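Local coordinates for ribonuclease S-3 (Pyrus pyrifolia, PDB 1IQQ), which cleaves RNA as a T2-family endoribonuclease of the pistil and is responsible for gametophytic self-incompatibility, the rejection of self pollen, at residues Arg54-Lys58 / Leu59-Gln63; Glu99-Tyr102 / Phe103-Ile107; Cys170-Lys173 / Ser174-Phe178. All coordinates share one frame; numbering follows the deposited sequence.

Contact 1: Arg54-Lys58 / Leu59-Gln63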
loop_
_atom_site.group_PDB
_atom_site.type_symbol
_atom_site.label_atom_id
_atom_site.label_comp_id
_atom_site.label_asym_id
_atom_site.label_seq_id
_atom_site.Cartn_x
_atom_site.Cartn_y
_atom_site.Cartn_z
ATOM N N ARG A 54 23.514 4.012 -0.086
ATOM C CA ARG A 54 23.650 2.978 -1.103
ATOM C C ARG A 54 23.043 3.394 -2.441
ATOM O O ARG A 54 22.125 4.211 -2.505
ATOM C CB ARG A 54 22.921 1.688 -0.610
ATOM C CG ARG A 54 23.474 1.133 0.720
ATOM C CD ARG A 54 24.925 0.565 0.505
ATOM N NE ARG A 54 25.520 0.346 1.829
ATOM C CZ ARG A 54 25.234 -0.676 2.638
ATOM N NH1 ARG A 54 24.356 -1.630 2.274
ATOM N NH2 ARG A 54 25.794 -0.715 3.848
ATOM N N LYS A 55 23.523 2.780 -3.509
ATOM C CA LYS A 55 23.048 3.048 -4.861
ATOM C C LYS A 55 22.172 1.864 -5.271
ATOM O O LYS A 55 22.502 0.677 -5.006
ATOM C CB LYS A 55 24.263 3.147 -5.836
ATOM C CG LYS A 55 25.140 4.305 -5.505
ATOM C CD LYS A 55 26.289 4.458 -6.525
ATOM C CE LYS A 55 27.288 5.537 -6.074
ATOM N NZ LYS A 55 27.223 6.851 -6.807
ATOM N N ARG A 56 21.031 2.173 -5.886
ATOM C CA ARG A 56 20.195 1.070 -6.413
ATOM C C ARG A 56 20.671 0.558 -7.783
ATOM O O ARG A 56 21.091 1.334 -8.637
ATOM C CB ARG A 56 18.713 1.515 -6.594
ATOM C CG ARG A 56 18.012 1.953 -5.330
ATOM C CD ARG A 56 16.541 2.297 -5.614
ATOM N NE ARG A 56 16.396 3.444 -6.499
ATOM C CZ ARG A 56 16.086 4.691 -6.121
ATOM N NH1 ARG A 56 15.888 5.047 -4.841
ATOM N NH2 ARG A 56 15.895 5.596 -7.072
ATOM N N GLU A 57 20.571 -0.779 -7.998
ATOM C CA GLU A 57 20.934 -1.390 -9.288
ATOM C C GLU A 57 19.758 -1.316 -10.230
ATOM O O GLU A 57 18.598 -1.156 -9.788
ATOM C CB GLU A 57 21.324 -2.872 -9.144
ATOM C CG GLU A 57 22.634 -3.135 -8.452
ATOM C CD GLU A 57 23.790 -2.600 -9.263
ATOM O OE1 GLU A 57 23.846 -2.866 -10.493
ATOM O OE2 GLU A 57 24.616 -1.897 -8.665
ATOM N N LYS A 58 20.020 -1.416 -11.524
ATOM C CA LYS A 58 18.979 -1.292 -12.511
ATOM C C LYS A 58 17.965 -2.402 -12.327
ATOM O O LYS A 58 16.775 -2.160 -12.531
ATOM C CB LYS A 58 19.574 -1.361 -13.955
ATOM C CG LYS A 58 20.519 -0.226 -14.358
ATOM C CD LYS A 58 19.778 1.023 -14.807
ATOM C CE LYS A 58 20.775 2.127 -15.104
ATOM N NZ LYS A 58 21.491 2.495 -13.846
ATOM N N LEU A 59 18.405 -3.628 -12.040
ATOM C CA LEU A 59 17.459 -4.731 -11.919
ATOM C C LEU A 59 16.457 -4.448 -10.816
ATOM O O LEU A 59 15.277 -4.737 -10.998
ATOM C CB LEU A 59 18.167 -6.073 -11.630
ATOM C CG LEU A 59 17.228 -7.267 -11.360
ATOM C CD1 LEU A 59 16.417 -7.625 -12.594
ATOM C CD2 LEU A 59 18.078 -8.460 -10.863
ATOM N N LEU A 60 16.915 -3.863 -9.707
ATOM C CA LEU A 60 15.978 -3.537 -8.576
ATOM C C LEU A 60 15.028 -2.524 -9.104
ATOM O O LEU A 60 13.785 -2.629 -8.863
ATOM C CB LEU A 60 16.756 -2.948 -7.383
ATOM C CG LEU A 60 15.856 -2.425 -6.241
ATOM C CD1 LEU A 60 15.048 -3.574 -5.663
ATOM C CD2 LEU A 60 16.776 -1.932 -5.119
ATOM N N GLU A 61 15.516 -1.473 -9.785
ATOM C CA GLU A 61 14.611 -0.463 -10.301
ATOM C C GLU A 61 13.602 -0.983 -11.301
ATOM O O GLU A 61 12.468 -0.504 -11.357
ATOM C CB GLU A 61 15.406 0.742 -10.848
ATOM C CG GLU A 61 16.022 1.517 -9.660
ATOM C CD GLU A 61 17.016 2.589 -10.059
ATOM O OE1 GLU A 61 17.453 2.625 -11.271
ATOM O OE2 GLU A 61 17.351 3.392 -9.132
ATOM N N HIS A 62 14.010 -1.982 -12.098
ATOM C CA HIS A 62 13.096 -2.546 -13.074
ATOM C C HIS A 62 11.932 -3.253 -12.361
ATOM O O HIS A 62 10.799 -3.229 -12.809
ATOM C CB HIS A 62 13.909 -3.566 -13.862
ATOM C CG HIS A 62 13.138 -4.314 -14.895
ATOM N ND1 HIS A 62 12.517 -5.506 -14.832
ATOM C CD2 HIS A 62 12.927 -3.831 -16.171
ATOM C CE1 HIS A 62 11.918 -5.723 -16.053
ATOM N NE2 HIS A 62 12.185 -4.702 -16.847
ATOM N N GLN A 63 12.228 -3.902 -11.246
ATOM C CA GLN A 63 11.146 -4.577 -10.488
ATOM C C GLN A 63 10.267 -3.531 -9.861
ATOM O O GLN A 63 9.051 -3.695 -9.878
ATOM C CB GLN A 63 11.718 -5.455 -9.406
ATOM C CG GLN A 63 12.519 -6.697 -9.952
ATOM C CD GLN A 63 13.312 -7.317 -8.822
ATOM O OE1 GLN A 63 12.848 -8.158 -8.052
ATOM N NE2 GLN A 63 14.537 -6.865 -8.690
HETATM O O HOH W 1 20.236 2.215 -11.082
#
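R56 and E61 meet just where the chain enters a helix, the arginine still in the incoming loop and the glutamate on the first turn. NE of R56 donates to OE2 of E61 at 2.8 Å, with 158° at the hydrogen, in a salt bridge that uses the anti lone pair of the carboxylate oxygen. NH2 of R56 adds a weak, longer bond, so OE2 takes two of the guanidinium nitrogens while the two flat groups stay turned 53° apart. The arginine reaches this position because its chain bends at chi3 (-65°) after an extended start. The other carboxylate oxygen, OE1 of E61, accepts from a water at 2.8 Å. That water also donates to the backbone O of R56 and accepts from NZ of K58 at 3.0 Å. E57 is the N-cap residue: its carbonyl O receives N of E61 at 3.1 Å, and O of K58 receives N of H62 at 2.8 Å. At the next residue, L59 O is gripped from opposite faces of its plane by the backbone N of Q63, one turn further on, and by Q63 NE2, the latter at 3.2 Å. L60 lays CD2 against CG of R56, crossing it at about a right angle. The outer guanidinium nitrogens also reach neighbouring helices: NH1 of R56 bridges to D82 on helix 77-89 and E99 on helix 99-112, and NH2 donates to N78 O. The start of helix 58-67 is thus joined to both, with L60 packing on N100 and I107 of helix 99-112.

Contact 2: Glu99-Tyr102 / Phe103-Ile107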
loop_
_atom_site.group_PDB
_atom_site.type_symbol
_atom_site.label_atom_id
_atom_site.label_comp_id
_atom_site.label_asym_id
_atom_site.label_seq_id
_atom_site.Cartn_x
_atom_site.Cartn_y
_atom_site.Cartn_z
ATOM N N GLU A 99 18.845 1.065 2.116
ATOM C CA GLU A 99 17.905 1.374 1.035
ATOM C C GLU A 99 17.588 0.219 0.112
ATOM O O GLU A 99 16.442 0.008 -0.289
ATOM C CB GLU A 99 18.469 2.567 0.225
ATOM C CG GLU A 99 17.614 2.978 -0.960
ATOM C CD GLU A 99 18.126 4.217 -1.672
ATOM O OE1 GLU A 99 18.925 4.998 -1.112
ATOM O OE2 GLU A 99 17.673 4.419 -2.827
ATOM N N ASN A 100 18.608 -0.495 -0.327
ATOM C CA ASN A 100 18.347 -1.628 -1.219
ATOM C C ASN A 100 17.516 -2.718 -0.467
ATOM O O ASN A 100 16.537 -3.285 -1.038
ATOM C CB ASN A 100 19.692 -2.228 -1.720
ATOM C CG ASN A 100 20.296 -1.384 -2.793
ATOM O OD1 ASN A 100 19.625 -1.034 -3.774
ATOM N ND2 ASN A 100 21.578 -1.036 -2.628
ATOM N N HIS A 101 17.859 -2.991 0.795
ATOM C CA HIS A 101 17.138 -3.981 1.568
ATOM C C HIS A 101 15.692 -3.571 1.768
ATOM O O HIS A 101 14.798 -4.415 1.774
ATOM C CB HIS A 101 17.878 -4.199 2.918
ATOM C CG HIS A 101 17.236 -5.222 3.813
ATOM N ND1 HIS A 101 16.970 -6.523 3.418
ATOM C CD2 HIS A 101 16.879 -5.126 5.096
ATOM C CE1 HIS A 101 16.466 -7.191 4.455
ATOM N NE2 HIS A 101 16.410 -6.367 5.482
ATOM N N TYR A 102 15.458 -2.275 1.920
ATOM C CA TYR A 102 14.079 -1.796 2.052
ATOM C C TYR A 102 13.235 -2.157 0.825
ATOM O O TYR A 102 12.118 -2.726 0.957
ATOM C CB TYR A 102 14.106 -0.255 2.178
ATOM C CG TYR A 102 12.784 0.422 2.278
ATOM C CD1 TYR A 102 11.852 0.044 3.281
ATOM C CD2 TYR A 102 12.447 1.504 1.410
ATOM C CE1 TYR A 102 10.606 0.723 3.435
ATOM C CE2 TYR A 102 11.251 2.165 1.547
ATOM C CZ TYR A 102 10.309 1.791 2.559
ATOM O OH TYR A 102 9.123 2.454 2.718
ATOM N N PHE A 103 13.722 -1.877 -0.359
ATOM C CA PHE A 103 12.973 -2.176 -1.545
ATOM C C PHE A 103 12.930 -3.675 -1.806
ATOM O O PHE A 103 11.919 -4.173 -2.287
ATOM C CB PHE A 103 13.590 -1.379 -2.697
ATOM C CG PHE A 103 13.313 0.097 -2.607
ATOM C CD1 PHE A 103 12.005 0.612 -2.607
ATOM C CD2 PHE A 103 14.385 1.013 -2.484
ATOM C CE1 PHE A 103 11.813 1.984 -2.461
ATOM C CE2 PHE A 103 14.174 2.375 -2.355
ATOM C CZ PHE A 103 12.879 2.865 -2.332
ATOM N N GLU A 104 14.026 -4.381 -1.524
ATOM C CA GLU A 104 13.976 -5.858 -1.690
ATOM C C GLU A 104 12.968 -6.446 -0.728
ATOM O O GLU A 104 12.299 -7.426 -1.064
ATOM C CB GLU A 104 15.374 -6.437 -1.408
ATOM C CG GLU A 104 16.376 -6.114 -2.496
ATOM C CD GLU A 104 17.829 -6.225 -2.035
ATOM O OE1 GLU A 104 18.084 -6.612 -0.859
ATOM O OE2 GLU A 104 18.714 -5.889 -2.886
ATOM N N THR A 105 12.832 -5.873 0.465
ATOM C CA THR A 105 11.860 -6.364 1.451
ATOM C C THR A 105 10.433 -6.163 0.924
ATOM O O THR A 105 9.583 -7.052 1.048
ATOM C CB THR A 105 12.014 -5.617 2.745
ATOM O OG1 THR A 105 13.292 -5.990 3.330
ATOM C CG2 THR A 105 10.852 -5.997 3.722
ATOM N N VAL A 106 10.142 -4.995 0.325
ATOM C CA VAL A 106 8.803 -4.786 -0.288
ATOM C C VAL A 106 8.501 -5.768 -1.391
ATOM O O VAL A 106 7.394 -6.285 -1.490
ATOM C CB VAL A 106 8.735 -3.347 -0.828
ATOM C CG1 VAL A 106 7.513 -3.130 -1.705
ATOM C CG2 VAL A 106 8.634 -2.381 0.393
ATOM N N ILE A 107 9.489 -6.039 -2.246
ATOM C CA ILE A 107 9.303 -7.006 -3.361
ATOM C C ILE A 107 9.057 -8.402 -2.784
ATOM O O ILE A 107 8.132 -9.122 -3.279
ATOM C CB ILE A 107 10.589 -6.988 -4.252
ATOM C CG1 ILE A 107 10.685 -5.660 -5.039
ATOM C CG2 ILE A 107 10.607 -8.248 -5.203
ATOM C CD1 ILE A 107 12.108 -5.315 -5.609
#
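Y102 turns an edge of its ring toward the face of F103 in an edge-to-face pair, the centroids 5.2 Å apart and the planes at 56°. CD2 of Y102 stands 3.9 Å above the phenylalanine plane, over its centre. Apolar packing continues at the rim of F103, where CE2 lies 3.8 Å from CG of E99; that glutamate runs alongside the ring, its CG anti to the backbone N (chi1 178°), and its OE2 bridges to R56. Among the hydrogen bonds, T105 has two donors on one acceptor: its OG1 (2.7 Å) and its backbone N (2.8 Å) reach O of H101 from opposite faces of the carbonyl plane. The same OG1 lies over one face of the H101 imidazole, whose NE2 is bonded to T95 O. Backbone bonds from E104 N to N100 O (2.8 Å) and from V106 N to Y102 O continue the helix, whereas F103 N to E99 O is weak. Replacing F103 by an alanine would probably open a gap beside Y102 and E99 and leave W81 and W68 without the ring they pack against. Serine or threonine side chains returning a bond to the carbonyl four residues back are a familiar helix motif; here, on helix 99-112, it accompanies an aromatic cluster bordering the T2 ribonuclease active site, with Y102 about 4 Å from the side chains of catalytic H88 and E84.

Contact 3: Cys170-Lys173 / Ser174-Phe178; sequences CSDK and SGEHF
With chi1 at 71°, the CG of D172 sits between its own backbone N and carbonyl carbon, which folds the carboxylate back over the turn that follows; S174, in the same kind of rotamer, brings OG up to meet it. OG of S174 and OD1 of D172 come within 2.7 Å, although OE2 of E176 competes for the serine proton. OD1 also takes weak bonds from the backbone N of S174 and of E176. OD2 of D172 accepts from a water at 2.7 Å, which donates as well to OE2 of E176, and it lies at the edge of the H177 ring, 3.4 Å from CD2, the carboxylate and ring planes 84° apart. In the backbone, G175 N bonds to D172 O at 2.8 Å, and D172 N donates to H177 O almost straight along the carbonyl (2.8 Å, C=O...donor angle 177°). G175 has a positive phi, which is favourable to glycine. S171 and F178 form an antiparallel non-hydrogen-bonded pair whose side chains diverge, beside a CA-H...O contact from F178 CA to C170 O. Together these features make a type I beta turn, D172 to G175, in the loop of a beta hairpin joining antiparallel strands 161-171 and 178-179.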
loop_
_atom_site.group_PDB
_atom_site.type_symbol
_atom_site.label_atom_id
_atom_site.label_comp_id
_atom_site.label_asym_id
_atom_site.label_seq_id
_atom_site.Cartn_x
_atom_site.Cartn_y
_atom_site.Cartn_z
ATOM N N CYS A 170 -1.146 -4.820 7.921
ATOM C CA CYS A 170 -0.250 -4.436 9.006
ATOM C C CYS A 170 0.473 -5.653 9.551
ATOM O O CYS A 170 -0.062 -6.800 9.509
ATOM C CB CYS A 170 -1.045 -3.751 10.132
ATOM S SG CYS A 170 -1.726 -2.178 9.538
ATOM N N SER A 171 1.715 -5.453 10.014
ATOM C CA SER A 171 2.507 -6.563 10.566
ATOM C C SER A 171 3.263 -6.115 11.738
ATOM O O SER A 171 3.327 -4.887 12.014
ATOM C CB SER A 171 3.418 -7.154 9.459
ATOM O OG SER A 171 4.259 -6.160 8.858
ATOM N N ASP A 172 3.762 -7.083 12.504
ATOM C CA ASP A 172 4.513 -6.784 13.695
ATOM C C ASP A 172 5.870 -6.152 13.458
ATOM O O ASP A 172 6.264 -5.924 12.342
ATOM C CB ASP A 172 4.538 -8.063 14.616
ATOM C CG ASP A 172 5.382 -9.167 14.100
ATOM O OD1 ASP A 172 6.229 -8.972 13.221
ATOM O OD2 ASP A 172 5.217 -10.319 14.652
ATOM N N LYS A 173 6.553 -5.817 14.552
ATOM C CA LYS A 173 7.811 -5.113 14.415
ATOM C C LYS A 173 8.836 -5.811 13.511
ATOM O O LYS A 173 9.653 -5.157 12.836
ATOM C CB LYS A 173 8.361 -4.793 15.823
ATOM C CG LYS A 173 9.502 -3.759 15.753
ATOM C CD LYS A 173 9.781 -3.241 17.166
ATOM C CE LYS A 173 10.897 -2.207 17.133
ATOM N NZ LYS A 173 10.924 -1.258 18.303
ATOM N N SER A 174 8.814 -7.134 13.455
ATOM C CA SER A 174 9.727 -7.870 12.562
ATOM C C SER A 174 9.212 -7.994 11.123
ATOM O O SER A 174 9.961 -8.386 10.204
ATOM C CB SER A 174 9.926 -9.279 13.081
ATOM O OG SER A 174 8.701 -9.992 13.023
ATOM N N GLY A 175 7.958 -7.652 10.908
ATOM C CA GLY A 175 7.348 -7.797 9.618
ATOM C C GLY A 175 7.082 -9.257 9.296
ATOM O O GLY A 175 6.765 -9.511 8.145
ATOM N N GLU A 176 7.217 -10.171 10.258
ATOM C CA GLU A 176 7.028 -11.603 9.965
ATOM C C GLU A 176 5.643 -12.154 10.231
ATOM O O GLU A 176 5.340 -13.262 9.744
ATOM C CB GLU A 176 8.055 -12.469 10.699
ATOM C CG GLU A 176 7.869 -12.653 12.199
ATOM C CD GLU A 176 9.043 -13.367 12.942
ATOM O OE1 GLU A 176 9.350 -14.546 12.643
ATOM O OE2 GLU A 176 9.637 -12.742 13.849
ATOM N N HIS A 177 4.844 -11.472 11.048
ATOM C CA HIS A 177 3.465 -11.927 11.334
ATOM C C HIS A 177 2.566 -10.733 11.144
ATOM O O HIS A 177 2.936 -9.622 11.510
ATOM C CB HIS A 177 3.329 -12.396 12.800
ATOM C CG HIS A 177 4.192 -13.573 13.150
ATOM N ND1 HIS A 177 3.940 -14.848 12.698
ATOM C CD2 HIS A 177 5.287 -13.653 13.942
ATOM C CE1 HIS A 177 4.863 -15.670 13.188
ATOM N NE2 HIS A 177 5.692 -14.969 13.949
ATOM N N PHE A 178 1.380 -10.939 10.549
ATOM C CA PHE A 178 0.418 -9.868 10.421
ATOM C C PHE A 178 -0.208 -9.559 11.790
ATOM O O PHE A 178 -0.235 -10.416 12.705
ATOM C CB PHE A 178 -0.699 -10.321 9.498
ATOM C CG PHE A 178 -0.296 -10.456 8.057
ATOM C CD1 PHE A 178 0.078 -9.341 7.313
ATOM C CD2 PHE A 178 -0.315 -11.707 7.445
ATOM C CE1 PHE A 178 0.416 -9.483 5.937
ATOM C CE2 PHE A 178 0.013 -11.910 6.088
ATOM C CZ PHE A 178 0.384 -10.775 5.303
HETATM O O HOH W 2 7.491 -11.297 15.659
#

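In the fold
From the N terminus the chain passes strand 30-38 and reaches contact 1, where a loop turns into helix 58-67. After helix 77-89 comes contact 2, which lies along one helix, 99-112, and closes no loop. Contact 3 follows much later, closing the connection between strands 161-171 and 178-179 of the mixed sheet, where C170 is tied to C181 by a disulfide. The three are in series; none nests in or crosses another. Contacts 1 and 2 touch through the R56–E99 salt bridge and the packing of L60 on I107, joining the loop and the start of helix 58-67 to helix 99-112. Contact 3 stands apart, its nearest atoms about 7 Å from contact 2 and about 17 Å from contact 1.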